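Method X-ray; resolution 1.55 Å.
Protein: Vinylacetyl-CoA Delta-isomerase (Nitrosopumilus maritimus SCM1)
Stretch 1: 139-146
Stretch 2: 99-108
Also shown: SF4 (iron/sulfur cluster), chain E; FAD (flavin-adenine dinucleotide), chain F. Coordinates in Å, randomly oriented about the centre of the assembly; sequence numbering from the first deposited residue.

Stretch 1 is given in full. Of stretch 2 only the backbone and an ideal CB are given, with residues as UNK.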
ATOM      1  N   GLU A 139      -4.198  44.050  18.809  1.00 20.93           N
ATOM      2  CA  GLU A 139      -5.598  44.079  18.418  1.00 20.70           C
ATOM      3  C   GLU A 139      -6.217  42.673  18.373  1.00 20.24           C
ATOM      4  O   GLU A 139      -7.434  42.562  18.432  1.00 20.92           O
ATOM      5  CB  GLU A 139      -5.740  44.822  17.092  1.00 22.17           C
ATOM      6  CG  GLU A 139      -5.253  46.263  17.176  1.00 23.96           C
ATOM      7  CD  GLU A 139      -5.443  47.131  15.944  1.00 29.90           C
ATOM      8  OE1 GLU A 139      -4.847  48.247  15.881  1.00 36.54           O
ATOM      9  OE2 GLU A 139      -6.175  46.694  15.033  1.00 32.70           O
ATOM     10  N   ASN A 140      -5.393  41.622  18.351  1.00 19.30           N
ATOM     11  CA  ASN A 140      -5.825  40.222  18.372  1.00 18.69           C
ATOM     12  C   ASN A 140      -6.605  39.851  17.113  1.00 19.06           C
ATOM     13  O   ASN A 140      -7.750  39.417  17.212  1.00 19.59           O
ATOM     14  CB  ASN A 140      -6.571  39.855  19.649  1.00 19.85           C
ATOM     15  CG  ASN A 140      -6.594  38.367  19.888  1.00 22.54           C
ATOM     16  OD1 ASN A 140      -5.909  37.590  19.209  1.00 29.45           O
ATOM     17  ND2 ASN A 140      -7.395  37.934  20.830  1.00 22.54           N
ATOM     18  N   LEU A 141      -5.966  40.033  15.944  1.00 18.30           N
ATOM     19  CA  LEU A 141      -6.609  39.940  14.633  1.00 17.06           C
ATOM     20  C   LEU A 141      -6.353  38.587  13.963  1.00 16.82           C
ATOM     21  O   LEU A 141      -5.471  37.825  14.358  1.00 18.77           O
ATOM     22  CB  LEU A 141      -6.116  41.092  13.745  1.00 16.64           C
ATOM     23  CG  LEU A 141      -6.332  42.479  14.360  1.00 17.72           C
ATOM     24  CD1 LEU A 141      -5.919  43.589  13.397  1.00 19.35           C
ATOM     25  CD2 LEU A 141      -7.771  42.666  14.820  1.00 18.48           C
ATOM     26  N   VAL A 142      -7.142  38.326  12.929  1.00 16.76           N
ATOM     27  CA  VAL A 142      -7.019  37.149  12.067  1.00 16.26           C
ATOM     28  C   VAL A 142      -6.296  37.569  10.790  1.00 16.17           C
ATOM     29  O   VAL A 142      -6.702  38.538  10.122  1.00 16.21           O
ATOM     30  CB  VAL A 142      -8.417  36.569  11.773  1.00 16.45           C
ATOM     31  CG1 VAL A 142      -8.368  35.447  10.739  1.00 17.53           C
ATOM     32  CG2 VAL A 142      -9.114  36.105  13.059  1.00 18.84           C
ATOM     33  N   ILE A 143      -5.228  36.812  10.471  1.00 17.65           N
ATOM     34  CA  ILE A 143      -4.341  37.132   9.364  1.00 17.64           C
ATOM     35  C   ILE A 143      -4.403  35.993   8.346  1.00 18.54           C
ATOM     36  O   ILE A 143      -4.143  34.851   8.693  1.00 19.47           O
ATOM     37  CB  ILE A 143      -2.898  37.287   9.857  1.00 18.42           C
ATOM     38  CG1 ILE A 143      -2.763  38.177  11.117  1.00 20.03           C
ATOM     39  CG2 ILE A 143      -1.995  37.745   8.703  1.00 18.70           C
ATOM     40  CD1 ILE A 143      -3.284  39.582  10.967  1.00 22.05           C
ATOM     41  N   GLY A 144      -4.738  36.326   7.106  1.00 16.02           N
ATOM     42  CA  GLY A 144      -4.649  35.414   5.983  1.00 16.06           C
ATOM     43  C   GLY A 144      -3.228  35.366   5.401  1.00 16.17           C
ATOM     44  O   GLY A 144      -2.526  36.362   5.368  1.00 17.38           O
ATOM     45  N   GLY A 145      -2.889  34.225   4.774  1.00 15.68           N
ATOM     46  CA  GLY A 145      -1.607  34.042   4.140  1.00 15.95           C
ATOM     47  C   GLY A 145      -1.855  33.754   2.688  1.00 15.66           C
ATOM     48  O   GLY A 145      -2.257  32.648   2.359  1.00 17.46           O
ATOM     49  N   ALA A 146      -1.609  34.761   1.854  1.00 15.92           N
ATOM     50  CA  ALA A 146      -2.023  34.690   0.476  1.00 15.73           C
ATOM     51  C   ALA A 146      -0.814  34.541  -0.440  1.00 14.31           C
ATOM     52  O   ALA A 146      -0.301  35.525  -0.992  1.00 14.96           O
ATOM     53  CB  ALA A 146      -2.872  35.896   0.124  1.00 17.53           C
ATOM     54  N   UNK A  99      -8.615  27.647   9.828  1.00 19.31           N
ATOM     55  CA  UNK A  99      -8.175  28.729   8.949  1.00 20.14           C
ATOM     56  C   UNK A  99      -6.963  29.538   9.401  1.00 21.19           C
ATOM     57  O   UNK A  99      -6.279  30.092   8.542  1.00 26.18           O
ATOM     58  CB  UNK A  99      -9.344  29.696   8.751  1.00 20.14           C
ATOM     59  N   UNK A 100      -6.711  29.697  10.697  1.00 19.56           N
ATOM     60  CA  UNK A 100      -5.791  30.750  11.147  1.00 19.39           C
ATOM     61  C   UNK A 100      -4.298  30.307  11.123  1.00 18.81           C
ATOM     62  O   UNK A 100      -3.381  31.119  11.377  1.00 19.88           O
ATOM     63  CB  UNK A 100      -6.176  31.182  12.564  1.00 19.39           C
ATOM     64  N   UNK A 101      -4.038  29.027  10.820  1.00 19.03           N
ATOM     65  CA  UNK A 101      -2.682  28.471  10.769  1.00 17.02           C
ATOM     66  C   UNK A 101      -1.897  29.166   9.654  1.00 14.55           C
ATOM     67  O   UNK A 101      -0.697  29.344   9.777  1.00 15.61           O
ATOM     68  CB  UNK A 101      -2.717  26.958  10.545  1.00 17.02           C
ATOM     69  N   UNK A 102      -2.536  29.457   8.500  1.00 16.33           N
ATOM     70  CA  UNK A 102      -1.796  29.975   7.349  1.00 16.21           C
ATOM     71  C   UNK A 102      -1.080  31.280   7.695  1.00 15.33           C
ATOM     72  O   UNK A 102       0.121  31.488   7.413  1.00 15.66           O
ATOM     73  CB  UNK A 102      -2.740  30.193   6.165  1.00 16.21           C
ATOM     74  N   UNK A 103      -1.820  32.173   8.361  1.00 15.11           N
ATOM     75  CA  UNK A 103      -1.262  33.469   8.753  1.00 15.77           C
ATOM     76  C   UNK A 103      -0.147  33.329   9.788  1.00 14.74           C
ATOM     77  O   UNK A 103       0.849  34.070   9.762  1.00 16.45           O
ATOM     78  CB  UNK A 103      -2.369  34.368   9.307  1.00 15.77           C
ATOM     79  N   UNK A 104      -0.315  32.380  10.721  1.00 13.85           N
ATOM     80  CA  UNK A 104       0.713  32.114  11.720  1.00 14.34           C
ATOM     81  C   UNK A 104       2.017  31.661  11.070  1.00 13.92           C
ATOM     82  O   UNK A 104       3.075  32.225  11.338  1.00 14.48           O
ATOM     83  CB  UNK A 104       0.226  31.056  12.712  1.00 14.34           C
ATOM     84  N   UNK A 105       1.909  30.747  10.081  1.00 13.21           N
ATOM     85  CA  UNK A 105       3.081  30.242   9.377  1.00 13.92           C
ATOM     86  C   UNK A 105       3.699  31.335   8.486  1.00 14.03           C
ATOM     87  O   UNK A 105       4.926  31.436   8.359  1.00 14.60           O
ATOM     88  CB  UNK A 105       2.705  29.019   8.537  1.00 13.92           C
ATOM     89  N   UNK A 106       2.850  32.135   7.838  1.00 14.17           N
ATOM     90  CA  UNK A 106       3.315  33.267   7.048  1.00 15.40           C
ATOM     91  C   UNK A 106       4.125  34.233   7.915  1.00 14.36           C
ATOM     92  O   UNK A 106       5.218  34.634   7.511  1.00 15.93           O
ATOM     93  CB  UNK A 106       2.130  33.992   6.406  1.00 15.40           C
ATOM     94  N   UNK A 107       3.615  34.565   9.103  1.00 14.41           N
ATOM     95  CA  UNK A 107       4.277  35.555   9.960  1.00 14.41           C
ATOM     96  C   UNK A 107       5.623  35.023  10.450  1.00 14.74           C
ATOM     97  O   UNK A 107       6.618  35.745  10.510  1.00 15.48           O
ATOM     98  CB  UNK A 107       3.387  35.918  11.150  1.00 14.41           C
ATOM     99  N   UNK A 108       5.624  33.751  10.857  1.00 14.30           N
ATOM    100  CA  UNK A 108       6.840  33.127  11.343  1.00 13.95           C
ATOM    101  C   UNK A 108       7.909  33.128  10.235  1.00 13.92           C
ATOM    102  O   UNK A 108       9.061  33.422  10.481  1.00 16.03           O
ATOM    103  CB  UNK A 108       6.554  31.703  11.823  1.00 13.95           C
TER
HETATM  104 FE1  SF4 E 601      -4.342  24.346   7.110  0.30 54.23          FE
HETATM  105 FE2  SF4 E 601      -5.570  22.582   8.823  1.00 67.50          FE
HETATM  106 FE3  SF4 E 601      -6.842  24.718   8.056  1.00 37.28          FE
HETATM  107 FE4  SF4 E 601      -4.883  24.935   9.875  1.00 41.57          FE
HETATM  108  S1  SF4 E 601      -6.878  23.964  10.175  1.00 32.64           S
HETATM  109  S2  SF4 E 601      -5.194  26.300   7.988  1.00 38.65           S
HETATM  110  S3  SF4 E 601      -3.392  23.361   9.015  1.00 50.85           S
HETATM  111  S4  SF4 E 601      -6.108  23.081   6.655  1.00 58.18           S
HETATM  112  PA  FAD F 602      -1.233  22.753  -9.777  1.00 12.52           P
HETATM  113  O1A FAD F 602       0.065  23.418  -9.568  1.00 14.52           O
HETATM  114  O2A FAD F 602      -1.997  23.110 -10.988  1.00 12.73           O
HETATM  115  O5B FAD F 602      -0.967  21.195  -9.575  1.00 12.22           O
HETATM  116  C5B FAD F 602      -1.650  20.190 -10.363  1.00 11.79           C
HETATM  117  C4B FAD F 602      -0.685  19.078 -10.652  1.00 12.18           C
HETATM  118  O4B FAD F 602       0.304  19.535 -11.606  1.00 11.88           O
HETATM  119  C3B FAD F 602       0.104  18.511  -9.457  1.00 11.70           C
HETATM  120  O3B FAD F 602       0.278  17.098  -9.601  1.00 12.39           O
HETATM  121  C2B FAD F 602       1.447  19.221  -9.565  1.00 11.35           C
HETATM  122  O2B FAD F 602       2.555  18.582  -8.949  1.00 12.02           O
HETATM  123  C1B FAD F 602       1.608  19.308 -11.085  1.00 11.55           C
HETATM  124  N9A FAD F 602       2.437  20.424 -11.522  1.00 11.95           N
HETATM  125  C8A FAD F 602       2.196  21.780 -11.461  1.00 14.16           C
HETATM  126  N7A FAD F 602       3.136  22.531 -11.975  1.00 14.79           N
HETATM  127  C5A FAD F 602       4.086  21.615 -12.386  1.00 13.70           C
HETATM  128  C6A FAD F 602       5.339  21.778 -13.014  1.00 15.68           C
HETATM  129  N6A FAD F 602       5.814  22.968 -13.383  1.00 16.18           N
HETATM  130  N1A FAD F 602       6.076  20.665 -13.235  1.00 16.83           N
HETATM  131  C2A FAD F 602       5.556  19.473 -12.893  1.00 16.04           C
HETATM  132  N3A FAD F 602       4.382  19.187 -12.335  1.00 15.32           N
HETATM  133  C4A FAD F 602       3.681  20.312 -12.093  1.00 13.76           C
HETATM  134  N1  FAD F 602      -2.740  28.706  -0.878  1.00 12.63           N
HETATM  135  C2  FAD F 602      -2.547  29.916  -0.256  1.00 13.16           C
HETATM  136  O2  FAD F 602      -1.690  30.732  -0.630  1.00 14.43           O
HETATM  137  N3  FAD F 602      -3.289  30.206   0.874  1.00 13.52           N
HETATM  138  C4  FAD F 602      -4.251  29.420   1.439  1.00 12.70           C
HETATM  139  O4  FAD F 602      -4.932  29.804   2.373  1.00 15.16           O
HETATM  140  C4X FAD F 602      -4.510  28.190   0.707  1.00 12.87           C
HETATM  141  N5  FAD F 602      -5.459  27.367   1.167  1.00 13.93           N
HETATM  142  C5X FAD F 602      -5.846  26.327   0.349  1.00 13.60           C
HETATM  143  C6  FAD F 602      -6.984  25.568   0.659  1.00 14.24           C
HETATM  144  C7  FAD F 602      -7.428  24.546  -0.166  1.00 14.47           C
HETATM  145  C7M FAD F 602      -8.717  23.827   0.152  1.00 16.11           C
HETATM  146  C8  FAD F 602      -6.640  24.157  -1.267  1.00 13.55           C
HETATM  147  C8M FAD F 602      -7.037  22.982  -2.112  1.00 14.24           C
HETATM  148  C9  FAD F 602      -5.471  24.826  -1.547  1.00 13.12           C
HETATM  149  C9A FAD F 602      -5.079  25.940  -0.762  1.00 12.51           C
HETATM  150  N10 FAD F 602      -3.970  26.717  -1.092  1.00 13.74           N
HETATM  151  C10 FAD F 602      -3.694  27.917  -0.436  1.00 12.63           C
HETATM  152  C1' FAD F 602      -3.360  26.454  -2.410  1.00 13.86           C
HETATM  153  C2' FAD F 602      -2.371  25.320  -2.526  1.00 13.38           C
HETATM  154  O2' FAD F 602      -1.119  25.785  -2.018  1.00 14.76           O
HETATM  155  C3' FAD F 602      -2.233  24.896  -3.995  1.00 13.30           C
HETATM  156  O3' FAD F 602      -3.448  24.253  -4.332  1.00 12.67           O
HETATM  157  C4' FAD F 602      -0.994  24.046  -4.319  1.00 13.02           C
HETATM  158  O4' FAD F 602       0.199  24.837  -4.235  1.00 14.00           O
HETATM  159  C5' FAD F 602      -1.061  23.414  -5.697  1.00 12.04           C
HETATM  160  O5' FAD F 602      -1.207  24.427  -6.679  1.00 11.78           O
HETATM  161  P   FAD F 602      -2.372  24.389  -7.709  1.00 12.07           P
HETATM  162  O1P FAD F 602      -3.682  24.295  -7.062  1.00 11.74           O
HETATM  163  O2P FAD F 602      -2.132  25.493  -8.652  1.00 11.77           O
HETATM  164  O3P FAD F 602      -2.225  23.017  -8.525  1.00 11.83           O

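Position 99 has phi/psi of 80/-30. Positive phi favours glycine or asparagine, though other residues can adopt it. Its CB points sideways, with nothing of stretch 1 within 5.5 Å. The residue is Gln99. Water 1 O lies 2.5 Å from Gln99 O.

Position 100 also points its CB sideways, 5.1 Å from Val142 CG1. Further out, Leu141 O and Asn140 OD1 offer acceptors. Lysine, or glutamine at full stretch, might reach Leu141 O; arginine could reach both. It is Arg100. Its NH2 makes weak hydrogen bonds to Leu141 O (3.1 Å) and Asn140 OD1 (3.4 Å). Val142 CG2 lies over one face of the guanidinium, 3.9 Å from Arg100 NE. Water 2 accepts from Arg100 NE (2.8 Å to its O) and donates to Leu141 O (2.9 Å from its O).

Position 101 points away from stretch 1 and lies on the side of the iron-sulfur cluster. A metal ligand such as cysteine fits well. Cys101 SG binds SF4 FE4 at 2.4 Å.

Position 102 points toward the strand, with its CB 4.3 Å from Gly145 N. Space is limited by the strand, and both cofactors are near, so a compact apolar residue such as valine or alanine would suit. It is Val102, chi1 t. Its CG1 lies 3.4 Å from Gly145 O, and its CG2 3.7 Å from SF4 S2.

Position 103 faces the strand at its closest CA pairing, 4.7 Å from Gly145 CA to the CA here. An ideal CB would sit 1.9 Å from Ile143 O, a clash. Glycine is the clear choice, and Gly103 is found. Its CA makes a CA-H...O contact with Ile143 O at 3.2 Å. Water 1 accepts from Gly103 N, and its O is 2.9 Å from both Gly103 N and Ile143 O.

Position 104 points away, so stretch 1 sets no preference. Met104 is found.

Position 105 is out of reach of stretch 1, which sets no preference. It is Asp105, whose OD2 is hydrogen-bonded elsewhere in the structure.

Position 106 points toward Gly145. A small residue, alanine or serine, fits here. Ala106 CB lies 4.4 Å from Gly145 CA.

Position 107 points toward stretch 1, but no atom there is within 5.5 Å of its CB. A longer apolar chain, leucine or methionine, could reach Ile143. Met107 does: its CE is 4.1 Å from Ile143 CG1.

Position 108 is out of reach of stretch 1, which sets no preference. Asn108 ND2 donates to Met104 O at 2.9 Å.

Stretch 2, residues 99-108: QRCVGMDAMN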
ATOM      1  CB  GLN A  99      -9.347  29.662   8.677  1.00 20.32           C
ATOM      2  CG  GLN A  99     -10.461  28.986   7.912  1.00 18.12           C
ATOM      3  CD  GLN A  99     -11.844  29.482   8.252  1.00 17.95           C
ATOM      4  OE1 GLN A  99     -12.208  30.629   7.941  1.00 19.39           O
ATOM      5  NE2 GLN A  99     -12.644  28.610   8.871  1.00 17.89           N
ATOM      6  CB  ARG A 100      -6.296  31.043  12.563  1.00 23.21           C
ATOM      7  CG  ARG A 100      -6.185  32.480  13.023  1.00 23.97           C
ATOM      8  CD  ARG A 100      -6.981  32.806  14.269  1.00 20.53           C
ATOM      9  NE  ARG A 100      -6.368  33.993  14.862  1.00 19.96           N
ATOM     10  CZ  ARG A 100      -6.684  34.481  16.017  1.00 21.64           C
ATOM     11  NH1 ARG A 100      -7.556  33.865  16.775  1.00 20.36           N
ATOM     12  NH2 ARG A 100      -6.091  35.612  16.433  1.00 24.19           N
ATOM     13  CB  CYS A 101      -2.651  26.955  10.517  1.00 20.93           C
ATOM     14  SG  CYS A 101      -3.739  26.056  11.651  1.00 25.58           S
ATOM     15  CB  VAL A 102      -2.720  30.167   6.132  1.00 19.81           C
ATOM     16  CG1 VAL A 102      -1.890  30.337   4.887  1.00 20.10           C
ATOM     17  CG2 VAL A 102      -3.680  29.018   5.956  1.00 21.40           C
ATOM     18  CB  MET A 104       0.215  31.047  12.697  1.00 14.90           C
ATOM     19  CG  MET A 104       1.183  30.648  13.760  1.00 14.82           C
ATOM     20  SD  MET A 104       0.513  29.328  14.806  1.00 16.17           S
ATOM     21  CE  MET A 104       0.522  27.971  13.650  1.00 15.36           C
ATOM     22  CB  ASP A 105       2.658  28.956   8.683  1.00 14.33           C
ATOM     23  CG  ASP A 105       2.297  27.803   9.634  1.00 16.21           C
ATOM     24  OD1 ASP A 105       2.835  27.763  10.781  1.00 16.29           O
ATOM     25  OD2 ASP A 105       1.538  26.888   9.215  1.00 15.49           O
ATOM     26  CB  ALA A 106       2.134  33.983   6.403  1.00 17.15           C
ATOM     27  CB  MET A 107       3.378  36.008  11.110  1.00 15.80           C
ATOM     28  CG  MET A 107       2.251  36.850  10.525  1.00 20.19           C
ATOM     29  SD  MET A 107       1.524  38.044  11.620  1.00 29.16           S
ATOM     30  CE  MET A 107       0.760  36.782  12.620  1.00 22.93           C
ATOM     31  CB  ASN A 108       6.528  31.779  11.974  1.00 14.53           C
ATOM     32  CG  ASN A 108       6.112  31.940  13.429  1.00 15.56           C
ATOM     33  OD1 ASN A 108       6.935  31.882  14.345  1.00 16.44           O
ATOM     34  ND2 ASN A 108       4.836  32.178  13.662  1.00 16.22           N
TER
HETATM   35  O   HOH W   1      -4.670  31.973   8.397  1.00 21.37           O
HETATM   36  O   HOH W   2      -4.401  35.354  13.359  1.00 26.82           O
HETATM   37  O   HOH W   3      -3.864  33.763  10.909  1.00 33.46           O
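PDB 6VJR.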